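Local coordinates for protein V-type ATP synthase alpha chain (Nanoarchaeum equitans Kin4-M, PDB 5BN3) that belongs to the ATP synthase alpha/beta family as a V-type A subunit, with a P-loop-type nucleotide-binding domain that binds ADP, at residues Y44-E49 / A293-I298. Sequence-based numbering, arbitrary orientation.
Sequences YIQVYE and AREASI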
ATOM      1  N   TYR A  44     -20.059 -29.548  -0.578  1.00 52.67           N
ATOM      2  CA  TYR A  44     -18.707 -29.027  -0.430  1.00 46.10           C
ATOM      3  C   TYR A  44     -18.107 -29.566   0.859  1.00 37.68           C
ATOM      4  O   TYR A  44     -18.631 -29.336   1.952  1.00 46.23           O
ATOM      5  CB  TYR A  44     -18.713 -27.497  -0.470  1.00 50.44           C
ATOM      6  CG  TYR A  44     -19.143 -26.956  -1.818  1.00 48.96           C
ATOM      7  CD1 TYR A  44     -20.486 -26.855  -2.153  1.00 55.67           C
ATOM      8  CD2 TYR A  44     -18.203 -26.568  -2.764  1.00 55.22           C
ATOM      9  CE1 TYR A  44     -20.883 -26.372  -3.387  1.00 61.90           C
ATOM     10  CE2 TYR A  44     -18.591 -26.083  -4.001  1.00 62.56           C
ATOM     11  CZ  TYR A  44     -19.932 -25.988  -4.306  1.00 68.52           C
ATOM     12  OH  TYR A  44     -20.319 -25.506  -5.536  1.00 78.37           O
ATOM     13  N   ILE A  45     -17.010 -30.301   0.717  1.00 36.35           N
ATOM     14  CA  ILE A  45     -16.440 -31.060   1.817  1.00 41.56           C
ATOM     15  C   ILE A  45     -15.002 -30.641   2.092  1.00 37.09           C
ATOM     16  O   ILE A  45     -14.167 -30.649   1.184  1.00 38.75           O
ATOM     17  CB  ILE A  45     -16.456 -32.566   1.483  1.00 46.22           C
ATOM     18  CG1 ILE A  45     -17.895 -33.044   1.267  1.00 46.23           C
ATOM     19  CG2 ILE A  45     -15.783 -33.371   2.577  1.00 40.21           C
ATOM     20  CD1 ILE A  45     -18.007 -34.265   0.380  1.00 46.15           C
ATOM     21  N   GLN A  46     -14.706 -30.273   3.336  1.00 37.54           N
ATOM     22  CA  GLN A  46     -13.314 -30.064   3.718  1.00 46.63           C
ATOM     23  C   GLN A  46     -12.740 -31.357   4.294  1.00 36.59           C
ATOM     24  O   GLN A  46     -13.308 -31.961   5.211  1.00 38.86           O
ATOM     25  CB  GLN A  46     -13.133 -28.858   4.655  1.00 41.95           C
ATOM     26  CG  GLN A  46     -13.700 -28.994   6.062  1.00 42.05           C
ATOM     27  CD  GLN A  46     -13.537 -27.712   6.860  1.00 54.86           C
ATOM     28  OE1 GLN A  46     -13.653 -26.613   6.317  1.00 54.69           O
ATOM     29  NE2 GLN A  46     -13.260 -27.847   8.152  1.00 52.08           N
ATOM     30  N   VAL A  47     -11.626 -31.792   3.715  1.00 43.26           N
ATOM     31  CA  VAL A  47     -11.022 -33.073   4.051  1.00 39.06           C
ATOM     32  C   VAL A  47      -9.894 -32.879   5.056  1.00 49.62           C
ATOM     33  O   VAL A  47      -9.032 -32.018   4.871  1.00 40.04           O
ATOM     34  CB  VAL A  47     -10.491 -33.769   2.784  1.00 43.16           C
ATOM     35  CG1 VAL A  47      -9.921 -35.135   3.120  1.00 47.74           C
ATOM     36  CG2 VAL A  47     -11.605 -33.904   1.767  1.00 42.13           C
ATOM     37  N   TYR A  48      -9.906 -33.680   6.119  1.00 40.58           N
ATOM     38  CA  TYR A  48      -8.924 -33.556   7.192  1.00 39.03           C
ATOM     39  C   TYR A  48      -7.712 -34.454   6.969  1.00 36.21           C
ATOM     40  O   TYR A  48      -7.026 -34.845   7.914  1.00 50.01           O
ATOM     41  CB  TYR A  48      -9.578 -33.846   8.543  1.00 45.14           C
ATOM     42  CG  TYR A  48     -10.683 -32.874   8.872  1.00 47.37           C
ATOM     43  CD1 TYR A  48     -10.394 -31.616   9.378  1.00 47.55           C
ATOM     44  CD2 TYR A  48     -12.012 -33.207   8.659  1.00 48.46           C
ATOM     45  CE1 TYR A  48     -11.398 -30.719   9.671  1.00 42.08           C
ATOM     46  CE2 TYR A  48     -13.024 -32.317   8.950  1.00 53.59           C
ATOM     47  CZ  TYR A  48     -12.711 -31.075   9.455  1.00 53.63           C
ATOM     48  OH  TYR A  48     -13.713 -30.184   9.746  1.00 48.24           O
ATOM     49  N   GLU A  49      -7.458 -34.772   5.706  1.00 42.18           N
ATOM     50  CA  GLU A  49      -6.291 -35.552   5.321  1.00 40.89           C
ATOM     51  C   GLU A  49      -5.815 -35.085   3.955  1.00 52.18           C
ATOM     52  O   GLU A  49      -6.515 -34.329   3.278  1.00 52.26           O
ATOM     53  CB  GLU A  49      -6.618 -37.049   5.311  1.00 57.34           C
ATOM     54  CG  GLU A  49      -5.992 -37.822   6.466  1.00 71.37           C
ATOM     55  CD  GLU A  49      -6.977 -38.724   7.185  1.00 84.37           C
ATOM     56  OE1 GLU A  49      -8.180 -38.690   6.850  1.00 84.96           O
ATOM     57  OE2 GLU A  49      -6.547 -39.467   8.091  1.00 81.44           O
ATOM     58  N   ALA A 293      -7.346 -29.674   9.550  1.00 33.20           N
ATOM     59  CA  ALA A 293      -7.349 -30.245  10.891  1.00 36.61           C
ATOM     60  C   ALA A 293      -6.912 -29.229  11.948  1.00 42.18           C
ATOM     61  O   ALA A 293      -7.049 -29.480  13.147  1.00 33.99           O
ATOM     62  CB  ALA A 293      -6.474 -31.477  10.939  1.00 39.84           C
ATOM     63  N   ARG A 294      -6.376 -28.093  11.505  1.00 31.56           N
ATOM     64  CA  ARG A 294      -6.054 -26.994  12.416  1.00 33.92           C
ATOM     65  C   ARG A 294      -7.322 -26.432  13.033  1.00 32.69           C
ATOM     66  O   ARG A 294      -7.359 -26.123  14.224  1.00 37.35           O
ATOM     67  CB  ARG A 294      -5.320 -25.868  11.680  1.00 32.95           C
ATOM     68  CG  ARG A 294      -3.938 -26.224  11.181  1.00 36.80           C
ATOM     69  CD  ARG A 294      -3.285 -25.027  10.518  1.00 34.30           C
ATOM     70  NE  ARG A 294      -2.099 -25.411   9.758  1.00 28.38           N
ATOM     71  CZ  ARG A 294      -1.438 -24.596   8.945  1.00 33.04           C
ATOM     72  NH1 ARG A 294      -1.845 -23.345   8.785  1.00 29.36           N
ATOM     73  NH2 ARG A 294      -0.373 -25.035   8.294  1.00 35.79           N
ATOM     74  N   GLU A 295      -8.357 -26.277  12.215  1.00 34.50           N
ATOM     75  CA  GLU A 295      -9.642 -25.805  12.714  1.00 34.62           C
ATOM     76  C   GLU A 295     -10.205 -26.813  13.702  1.00 41.45           C
ATOM     77  O   GLU A 295     -10.708 -26.444  14.763  1.00 37.70           O
ATOM     78  CB  GLU A 295     -10.634 -25.574  11.570  1.00 39.06           C
ATOM     79  CG  GLU A 295     -12.035 -25.246  12.055  1.00 47.39           C
ATOM     80  CD  GLU A 295     -12.903 -24.612  10.989  1.00 59.86           C
ATOM     81  OE1 GLU A 295     -13.342 -25.329  10.065  1.00 56.99           O
ATOM     82  OE2 GLU A 295     -13.159 -23.394  11.086  1.00 59.37           O
ATOM     83  N   ALA A 296     -10.100 -28.091  13.355  1.00 36.10           N
ATOM     84  CA  ALA A 296     -10.587 -29.154  14.223  1.00 40.46           C
ATOM     85  C   ALA A 296      -9.888 -29.130  15.579  1.00 41.69           C
ATOM     86  O   ALA A 296     -10.532 -29.280  16.613  1.00 38.40           O
ATOM     87  CB  ALA A 296     -10.403 -30.502  13.557  1.00 42.80           C
ATOM     88  N   SER A 297      -8.574 -28.925  15.569  1.00 33.66           N
ATOM     89  CA  SER A 297      -7.788 -28.921  16.803  1.00 33.82           C
ATOM     90  C   SER A 297      -8.215 -27.813  17.771  1.00 33.06           C
ATOM     91  O   SER A 297      -8.167 -27.992  18.989  1.00 36.59           O
ATOM     92  CB  SER A 297      -6.298 -28.787  16.487  1.00 39.34           C
ATOM     93  OG  SER A 297      -5.994 -27.486  16.018  1.00 46.42           O
ATOM     94  N   ILE A 298      -8.624 -26.673  17.221  1.00 32.79           N
ATOM     95  CA  ILE A 298      -9.077 -25.539  18.026  1.00 33.25           C
ATOM     96  C   ILE A 298     -10.402 -25.838  18.736  1.00 38.47           C
ATOM     97  O   ILE A 298     -10.536 -25.625  19.944  1.00 33.06           O
ATOM     98  CB  ILE A 298      -9.239 -24.276  17.153  1.00 33.77           C
ATOM     99  CG1 ILE A 298      -7.868 -23.735  16.724  1.00 37.09           C
ATOM    100  CG2 ILE A 298     -10.015 -23.207  17.895  1.00 34.84           C
ATOM    101  CD1 ILE A 298      -7.023 -23.209  17.877  1.00 42.11           C
TER
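Gln46 and Glu295 make the polar part of this contact. Gln46 NE2 donates to Glu295 OE1 at 3.2 Å, with a nearly straight N-H...O angle of 167°. The two side chains cross at about a right angle, yet the amide and carboxylate planes are nearly coplanar. The carboxylate oxygen is met almost along its C-O axis. Glu295 CG stands anti to the backbone N (chi1 173°), and the extended chain carries the carboxylate out to the amide. The same NE2 also donates to Tyr48 OH at 2.9 Å, so two acceptors fix the rotation of the amide. Both acceptors have further partners: Glu34 bonds Tyr48 OH, and Arg185 forms a salt bridge with Glu295 OE1.

The apolar part is the Tyr48 ring against the first turn of the helix. Tyr48 CD1 lies 4.2 Å from Ala293 CB. Ala296 CB approaches obliquely, 4.0 Å from Tyr48 CE1. The backbone N of Ala293 lies near the ring plane at its edge, 3.6 Å from Tyr48 CD1.

The contact is buried. It joins the end of strand 42-47 and the loop just after it to the first turn of helix 293-309. Strand 31-39 flanks the former; strands 244-250 and 280-285 pack against the latter.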